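Local coordinates for nicotinate-nucleotide pyrophosphorylase (Pyrococcus furiosus, PDB 2I14), which probably catalyses the ATP-coupled transfer of a phosphoribosyl group from phosphoribosyl pyrophosphate to nicotinate, forming nicotinate mononucleotide for NAD biosynthesis, at residues A[18-29]-A[101-110]. Numbering follows the deposited sequence.
Sequences IKAGKTTDVYFL and YADFGIYETA. With PCP (1-alpha-pyrophosphoryl-2-alpha,3-alpha-dihydroxy-4-beta-cyclopentane-methanol-5-phosphate), chain L.
F28 sets its ring into the bend between helices 101-104 and 108-131, with G105 O over one face and Y27 CE2 over the centre of the opposite face. The carboxylate of E108 lies across the far end of the ring, its plane turned 35° from it, and E108 CD is 3.4 Å from F28 CZ. Y101 OH, 3.3 Å from F28 CE2, donates to E108 OE2 on the anti side of the carboxylate and so steadies that group. At the ring edge sits T109 OG1, which accepts from D25 N (3.2 Å) and gives a weak bond to D25 OD2; with chi1 at -47°, this hydroxyl stands beside its own backbone N. Farther along, Y107 OH meets both K19 O (2.9 Å) and A20 O (2.8 Å) where G21 ends helix 15-20 in a Schellman motif. An alanine in place of F28 would probably open a gap between Y27 and G105 O and take away the ring that E108 and Y101 OH lie against. D25 OD2 also forms a salt bridge with R143 of the second subunit, and OD1 a hydrogen bond with its S166. Y27 OH donates to PCP O2B (2.7 Å) at a site shared with that subunit, so F28, held by 101-110, probably helps place Y27.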
ATOM      1  N   ILE A  18     -12.412 -16.912 -44.133  1.00 68.74           N
ATOM      2  CA  ILE A  18     -11.401 -17.233 -43.141  1.00 66.96           C
ATOM      3  C   ILE A  18     -10.454 -18.272 -43.701  1.00 66.58           C
ATOM      4  O   ILE A  18      -9.239 -18.119 -43.623  1.00 67.16           O
ATOM      5  CB  ILE A  18     -12.033 -17.775 -41.844  1.00 65.50           C
ATOM      6  CG1 ILE A  18     -12.876 -16.683 -41.184  1.00 64.41           C
ATOM      7  CG2 ILE A  18     -10.948 -18.245 -40.895  1.00 65.30           C
ATOM      8  CD1 ILE A  18     -13.580 -17.130 -39.944  1.00 62.56           C
ATOM      9  N   LYS A  19     -11.008 -19.329 -44.277  1.00 66.16           N
ATOM     10  CA  LYS A  19     -10.179 -20.390 -44.841  1.00 66.22           C
ATOM     11  C   LYS A  19      -9.360 -19.785 -45.966  1.00 66.10           C
ATOM     12  O   LYS A  19      -8.257 -20.236 -46.268  1.00 64.82           O
ATOM     13  CB  LYS A  19     -11.053 -21.524 -45.380  1.00 66.07           C
ATOM     14  CG  LYS A  19     -10.435 -22.913 -45.289  1.00 66.41           C
ATOM     15  CD  LYS A  19      -9.042 -22.956 -45.909  1.00 67.89           C
ATOM     16  CE  LYS A  19      -8.600 -24.384 -46.221  1.00 67.57           C
ATOM     17  NZ  LYS A  19      -8.805 -25.305 -45.065  1.00 68.30           N
ATOM     18  N   ALA A  20      -9.913 -18.742 -46.575  1.00 66.85           N
ATOM     19  CA  ALA A  20      -9.247 -18.049 -47.670  1.00 67.71           C
ATOM     20  C   ALA A  20      -8.011 -17.297 -47.175  1.00 68.78           C
ATOM     21  O   ALA A  20      -6.911 -17.473 -47.698  1.00 68.12           O
ATOM     22  CB  ALA A  20     -10.211 -17.079 -48.325  1.00 67.24           C
ATOM     23  N   GLY A  21      -8.201 -16.465 -46.155  1.00 70.08           N
ATOM     24  CA  GLY A  21      -7.100 -15.688 -45.612  1.00 70.09           C
ATOM     25  C   GLY A  21      -7.420 -14.215 -45.754  1.00 70.03           C
ATOM     26  O   GLY A  21      -6.555 -13.359 -45.569  1.00 68.90           O
ATOM     27  N   LYS A  22      -8.681 -13.936 -46.086  1.00 70.59           N
ATOM     28  CA  LYS A  22      -9.183 -12.573 -46.266  1.00 71.51           C
ATOM     29  C   LYS A  22      -9.223 -11.762 -44.967  1.00 71.60           C
ATOM     30  O   LYS A  22      -9.397 -10.539 -44.999  1.00 71.22           O
ATOM     31  CB  LYS A  22     -10.598 -12.612 -46.856  1.00 72.19           C
ATOM     32  CG  LYS A  22     -10.708 -12.133 -48.301  1.00 73.53           C
ATOM     33  CD  LYS A  22      -9.998 -13.070 -49.278  1.00 74.59           C
ATOM     34  CE  LYS A  22     -10.212 -12.626 -50.719  1.00 75.78           C
ATOM     35  NZ  LYS A  22      -9.582 -13.566 -51.685  1.00 75.76           N
ATOM     36  N   THR A  23      -9.064 -12.444 -43.834  1.00 71.53           N
ATOM     37  CA  THR A  23      -9.108 -11.792 -42.528  1.00 70.63           C
ATOM     38  C   THR A  23      -7.743 -11.506 -41.926  1.00 69.91           C
ATOM     39  O   THR A  23      -7.633 -11.317 -40.718  1.00 70.64           O
ATOM     40  CB  THR A  23      -9.883 -12.651 -41.505  1.00 70.64           C
ATOM     41  OG1 THR A  23      -9.344 -13.982 -41.500  1.00 69.70           O
ATOM     42  CG2 THR A  23     -11.363 -12.697 -41.842  1.00 69.83           C
ATOM     43  N   THR A  24      -6.700 -11.470 -42.740  1.00 68.94           N
ATOM     44  CA  THR A  24      -5.387 -11.217 -42.171  1.00 69.58           C
ATOM     45  C   THR A  24      -4.997  -9.755 -42.185  1.00 69.63           C
ATOM     46  O   THR A  24      -5.730  -8.901 -42.690  1.00 69.07           O
ATOM     47  CB  THR A  24      -4.279 -12.029 -42.883  1.00 69.42           C
ATOM     48  OG1 THR A  24      -3.957 -11.424 -44.135  1.00 69.01           O
ATOM     49  CG2 THR A  24      -4.751 -13.438 -43.132  1.00 70.17           C
ATOM     50  N   ASP A  25      -3.834  -9.482 -41.598  1.00 70.75           N
ATOM     51  CA  ASP A  25      -3.278  -8.133 -41.533  1.00 71.24           C
ATOM     52  C   ASP A  25      -2.593  -7.898 -42.888  1.00 71.06           C
ATOM     53  O   ASP A  25      -1.743  -8.699 -43.301  1.00 70.73           O
ATOM     54  CB  ASP A  25      -2.242  -8.034 -40.393  1.00 71.53           C
ATOM     55  CG  ASP A  25      -2.769  -8.551 -39.046  1.00 71.07           C
ATOM     56  OD1 ASP A  25      -3.865  -8.137 -38.614  1.00 72.30           O
ATOM     57  OD2 ASP A  25      -2.073  -9.365 -38.406  1.00 69.78           O
ATOM     58  N   VAL A  26      -2.957  -6.816 -43.576  1.00 70.11           N
ATOM     59  CA  VAL A  26      -2.379  -6.533 -44.890  1.00 69.22           C
ATOM     60  C   VAL A  26      -0.891  -6.748 -44.991  1.00 68.86           C
ATOM     61  O   VAL A  26      -0.430  -7.373 -45.940  1.00 67.93           O
ATOM     62  CB  VAL A  26      -2.629  -5.092 -45.365  1.00 68.99           C
ATOM     63  CG1 VAL A  26      -4.091  -4.906 -45.690  1.00 68.33           C
ATOM     64  CG2 VAL A  26      -2.146  -4.097 -44.307  1.00 69.75           C
ATOM     65  N   TYR A  27      -0.136  -6.244 -44.022  1.00 68.92           N
ATOM     66  CA  TYR A  27       1.307  -6.388 -44.098  1.00 69.86           C
ATOM     67  C   TYR A  27       1.803  -7.833 -44.257  1.00 70.29           C
ATOM     68  O   TYR A  27       3.002  -8.078 -44.442  1.00 70.31           O
ATOM     69  CB  TYR A  27       1.986  -5.692 -42.915  1.00 70.17           C
ATOM     70  CG  TYR A  27       2.013  -6.460 -41.623  1.00 71.02           C
ATOM     71  CD1 TYR A  27       3.117  -6.363 -40.772  1.00 71.35           C
ATOM     72  CD2 TYR A  27       0.939  -7.255 -41.224  1.00 71.53           C
ATOM     73  CE1 TYR A  27       3.154  -7.038 -39.552  1.00 71.65           C
ATOM     74  CE2 TYR A  27       0.966  -7.936 -40.000  1.00 71.41           C
ATOM     75  CZ  TYR A  27       2.080  -7.816 -39.174  1.00 71.14           C
ATOM     76  OH  TYR A  27       2.119  -8.442 -37.960  1.00 72.17           O
ATOM     77  N   PHE A  28       0.883  -8.791 -44.207  1.00 70.24           N
ATOM     78  CA  PHE A  28       1.253 -10.190 -44.399  1.00 70.23           C
ATOM     79  C   PHE A  28       1.104 -10.503 -45.895  1.00 70.55           C
ATOM     80  O   PHE A  28       1.872 -11.294 -46.466  1.00 70.49           O
ATOM     81  CB  PHE A  28       0.361 -11.102 -43.543  1.00 69.72           C
ATOM     82  CG  PHE A  28       0.875 -11.306 -42.138  1.00 68.62           C
ATOM     83  CD1 PHE A  28      -0.012 -11.509 -41.077  1.00 68.99           C
ATOM     84  CD2 PHE A  28       2.242 -11.298 -41.875  1.00 67.22           C
ATOM     85  CE1 PHE A  28       0.459 -11.697 -39.773  1.00 67.56           C
ATOM     86  CE2 PHE A  28       2.725 -11.485 -40.578  1.00 66.41           C
ATOM     87  CZ  PHE A  28       1.832 -11.683 -39.524  1.00 66.83           C
ATOM     88  N   LEU A  29       0.113  -9.863 -46.519  1.00 70.21           N
ATOM     89  CA  LEU A  29      -0.144 -10.018 -47.948  1.00 69.16           C
ATOM     90  C   LEU A  29       1.054  -9.431 -48.663  1.00 69.07           C
ATOM     91  O   LEU A  29       1.636 -10.059 -49.551  1.00 70.36           O
ATOM     92  CB  LEU A  29      -1.395  -9.245 -48.356  1.00 68.05           C
ATOM     93  CG  LEU A  29      -2.694 -10.040 -48.374  1.00 66.92           C
ATOM     94  CD1 LEU A  29      -3.869  -9.130 -48.713  1.00 67.07           C
ATOM     95  CD2 LEU A  29      -2.561 -11.151 -49.400  1.00 66.75           C
ATOM     96  N   TYR A 101       7.334 -19.937 -46.049  1.00 76.67           N
ATOM     97  CA  TYR A 101       6.586 -18.892 -45.361  1.00 76.04           C
ATOM     98  C   TYR A 101       5.628 -18.246 -46.346  1.00 76.20           C
ATOM     99  O   TYR A 101       4.523 -17.843 -45.982  1.00 76.96           O
ATOM    100  CB  TYR A 101       7.500 -17.808 -44.787  1.00 74.66           C
ATOM    101  CG  TYR A 101       6.706 -16.765 -44.035  1.00 74.52           C
ATOM    102  CD1 TYR A 101       6.181 -17.047 -42.779  1.00 74.69           C
ATOM    103  CD2 TYR A 101       6.385 -15.535 -44.619  1.00 74.12           C
ATOM    104  CE1 TYR A 101       5.350 -16.137 -42.123  1.00 74.87           C
ATOM    105  CE2 TYR A 101       5.553 -14.618 -43.972  1.00 73.36           C
ATOM    106  CZ  TYR A 101       5.039 -14.930 -42.726  1.00 74.55           C
ATOM    107  OH  TYR A 101       4.195 -14.058 -42.078  1.00 75.33           O
ATOM    108  N   ALA A 102       6.059 -18.153 -47.597  1.00 75.78           N
ATOM    109  CA  ALA A 102       5.245 -17.551 -48.637  1.00 76.59           C
ATOM    110  C   ALA A 102       3.873 -18.207 -48.767  1.00 76.78           C
ATOM    111  O   ALA A 102       2.924 -17.574 -49.235  1.00 76.98           O
ATOM    112  CB  ALA A 102       5.978 -17.616 -49.969  1.00 76.83           C
ATOM    113  N   ASP A 103       3.766 -19.464 -48.340  1.00 77.02           N
ATOM    114  CA  ASP A 103       2.508 -20.210 -48.429  1.00 77.27           C
ATOM    115  C   ASP A 103       1.525 -20.027 -47.265  1.00 76.34           C
ATOM    116  O   ASP A 103       0.369 -19.658 -47.475  1.00 76.43           O
ATOM    117  CB  ASP A 103       2.805 -21.704 -48.612  1.00 79.26           C
ATOM    118  CG  ASP A 103       3.404 -22.030 -49.989  1.00 81.49           C
ATOM    119  OD1 ASP A 103       4.091 -23.074 -50.108  1.00 81.85           O
ATOM    120  OD2 ASP A 103       3.180 -21.257 -50.953  1.00 82.15           O
ATOM    121  N   PHE A 104       1.983 -20.269 -46.041  1.00 75.17           N
ATOM    122  CA  PHE A 104       1.119 -20.156 -44.862  1.00 74.10           C
ATOM    123  C   PHE A 104       1.153 -18.833 -44.087  1.00 73.94           C
ATOM    124  O   PHE A 104       0.212 -18.520 -43.360  1.00 74.77           O
ATOM    125  CB  PHE A 104       1.441 -21.290 -43.897  1.00 72.92           C
ATOM    126  CG  PHE A 104       2.800 -21.181 -43.275  1.00 71.70           C
ATOM    127  CD1 PHE A 104       2.979 -20.493 -42.081  1.00 70.87           C
ATOM    128  CD2 PHE A 104       3.905 -21.760 -43.886  1.00 71.75           C
ATOM    129  CE1 PHE A 104       4.242 -20.388 -41.498  1.00 70.57           C
ATOM    130  CE2 PHE A 104       5.170 -21.660 -43.313  1.00 71.96           C
ATOM    131  CZ  PHE A 104       5.339 -20.970 -42.114  1.00 70.96           C
ATOM    132  N   GLY A 105       2.232 -18.068 -44.232  1.00 73.41           N
ATOM    133  CA  GLY A 105       2.360 -16.803 -43.523  1.00 72.08           C
ATOM    134  C   GLY A 105       1.130 -15.911 -43.494  1.00 71.29           C
ATOM    135  O   GLY A 105       0.977 -15.070 -42.610  1.00 70.93           O
ATOM    136  N   ILE A 106       0.244 -16.098 -44.460  1.00 70.64           N
ATOM    137  CA  ILE A 106      -0.962 -15.301 -44.548  1.00 70.64           C
ATOM    138  C   ILE A 106      -2.044 -15.900 -43.662  1.00 70.71           C
ATOM    139  O   ILE A 106      -3.216 -15.545 -43.785  1.00 71.19           O
ATOM    140  CB  ILE A 106      -1.487 -15.259 -45.991  1.00 71.05           C
ATOM    141  CG1 ILE A 106      -0.326 -15.100 -46.977  1.00 72.33           C
ATOM    142  CG2 ILE A 106      -2.448 -14.103 -46.154  1.00 71.47           C
ATOM    143  CD1 ILE A 106       0.525 -16.361 -47.154  1.00 72.20           C
ATOM    144  N   TYR A 107      -1.660 -16.811 -42.769  1.00 69.82           N
ATOM    145  CA  TYR A 107      -2.634 -17.449 -41.889  1.00 68.68           C
ATOM    146  C   TYR A 107      -2.381 -17.229 -40.407  1.00 68.00           C
ATOM    147  O   TYR A 107      -2.975 -17.900 -39.562  1.00 68.35           O
ATOM    148  CB  TYR A 107      -2.725 -18.951 -42.183  1.00 67.98           C
ATOM    149  CG  TYR A 107      -3.454 -19.244 -43.469  1.00 69.35           C
ATOM    150  CD1 TYR A 107      -2.759 -19.464 -44.657  1.00 69.85           C
ATOM    151  CD2 TYR A 107      -4.848 -19.229 -43.512  1.00 70.73           C
ATOM    152  CE1 TYR A 107      -3.434 -19.657 -45.861  1.00 70.67           C
ATOM    153  CE2 TYR A 107      -5.539 -19.418 -44.710  1.00 71.44           C
ATOM    154  CZ  TYR A 107      -4.826 -19.631 -45.882  1.00 71.95           C
ATOM    155  OH  TYR A 107      -5.505 -19.805 -47.074  1.00 72.88           O
ATOM    156  N   GLU A 108      -1.505 -16.286 -40.086  1.00 66.31           N
ATOM    157  CA  GLU A 108      -1.214 -16.003 -38.695  1.00 65.07           C
ATOM    158  C   GLU A 108      -2.433 -15.393 -38.031  1.00 64.03           C
ATOM    159  O   GLU A 108      -2.959 -15.920 -37.054  1.00 64.23           O
ATOM    160  CB  GLU A 108      -0.048 -15.032 -38.577  1.00 65.33           C
ATOM    161  CG  GLU A 108       1.258 -15.610 -39.045  1.00 68.55           C
ATOM    162  CD  GLU A 108       2.459 -14.869 -38.477  1.00 71.16           C
ATOM    163  OE1 GLU A 108       2.386 -14.474 -37.288  1.00 70.96           O
ATOM    164  OE2 GLU A 108       3.475 -14.700 -39.206  1.00 71.94           O
ATOM    165  N   THR A 109      -2.885 -14.278 -38.580  1.00 62.55           N
ATOM    166  CA  THR A 109      -4.029 -13.572 -38.033  1.00 61.43           C
ATOM    167  C   THR A 109      -5.198 -14.491 -37.656  1.00 61.82           C
ATOM    168  O   THR A 109      -5.936 -14.243 -36.684  1.00 63.15           O
ATOM    169  CB  THR A 109      -4.506 -12.534 -39.032  1.00 59.94           C
ATOM    170  OG1 THR A 109      -3.371 -11.808 -39.516  1.00 58.43           O
ATOM    171  CG2 THR A 109      -5.492 -11.573 -38.376  1.00 59.10           C
ATOM    172  N   ALA A 110      -5.361 -15.559 -38.418  1.00 59.95           N
ATOM    173  CA  ALA A 110      -6.448 -16.473 -38.159  1.00 58.34           C
ATOM    174  C   ALA A 110      -6.074 -17.550 -37.157  1.00 56.99           C
ATOM    175  O   ALA A 110      -6.761 -17.731 -36.160  1.00 56.77           O
ATOM    176  CB  ALA A 110      -6.909 -17.107 -39.466  1.00 59.55           C
TER
HETATM  177  C1  PCP L 792       2.485  -7.285 -32.518  1.00112.08           C
HETATM  178  C2  PCP L 792       1.094  -7.460 -33.169  1.00111.89           C
HETATM  179  C3  PCP L 792       0.668  -6.024 -33.571  1.00111.29           C
HETATM  180  C4  PCP L 792       1.251  -5.117 -32.463  1.00110.30           C
HETATM  181  C5  PCP L 792       2.507  -5.848 -32.107  1.00110.95           C
HETATM  182  CP  PCP L 792       0.309  -4.864 -31.240  1.00108.11           C
HETATM  183  O1  PCP L 792       3.603  -7.418 -33.546  1.00112.29           O
HETATM  184  O2  PCP L 792       1.160  -8.316 -34.315  1.00112.44           O
HETATM  185  O3  PCP L 792       1.210  -5.606 -34.835  1.00110.54           O
HETATM  186  OP  PCP L 792      -0.096  -6.062 -30.496  1.00105.09           O
HETATM  187  P   PCP L 792      -0.252  -6.092 -28.877  1.00104.53           P
HETATM  188  O1P PCP L 792      -1.514  -6.809 -28.583  1.00104.45           O
HETATM  189  O2P PCP L 792      -0.297  -4.670 -28.420  1.00103.67           O
HETATM  190  O3P PCP L 792       0.939  -6.829 -28.371  1.00103.76           O
HETATM  191  PA  PCP L 792       5.153  -7.329 -33.219  1.00112.20           P
HETATM  192  O1A PCP L 792       5.420  -8.331 -32.112  1.00111.78           O
HETATM  193  O2A PCP L 792       5.412  -5.913 -32.761  1.00111.67           O
HETATM  194  O3A PCP L 792       5.821  -7.702 -34.584  1.00109.85           O
HETATM  195  PB  PCP L 792       5.542  -8.672 -35.762  1.00106.80           P
HETATM  196  O1B PCP L 792       6.684  -8.741 -36.716  1.00106.80           O
HETATM  197  O2B PCP L 792       4.387  -8.250 -36.536  1.00106.41           O
HETATM  198  O3B PCP L 792       5.273 -10.060 -35.292  1.00106.95           O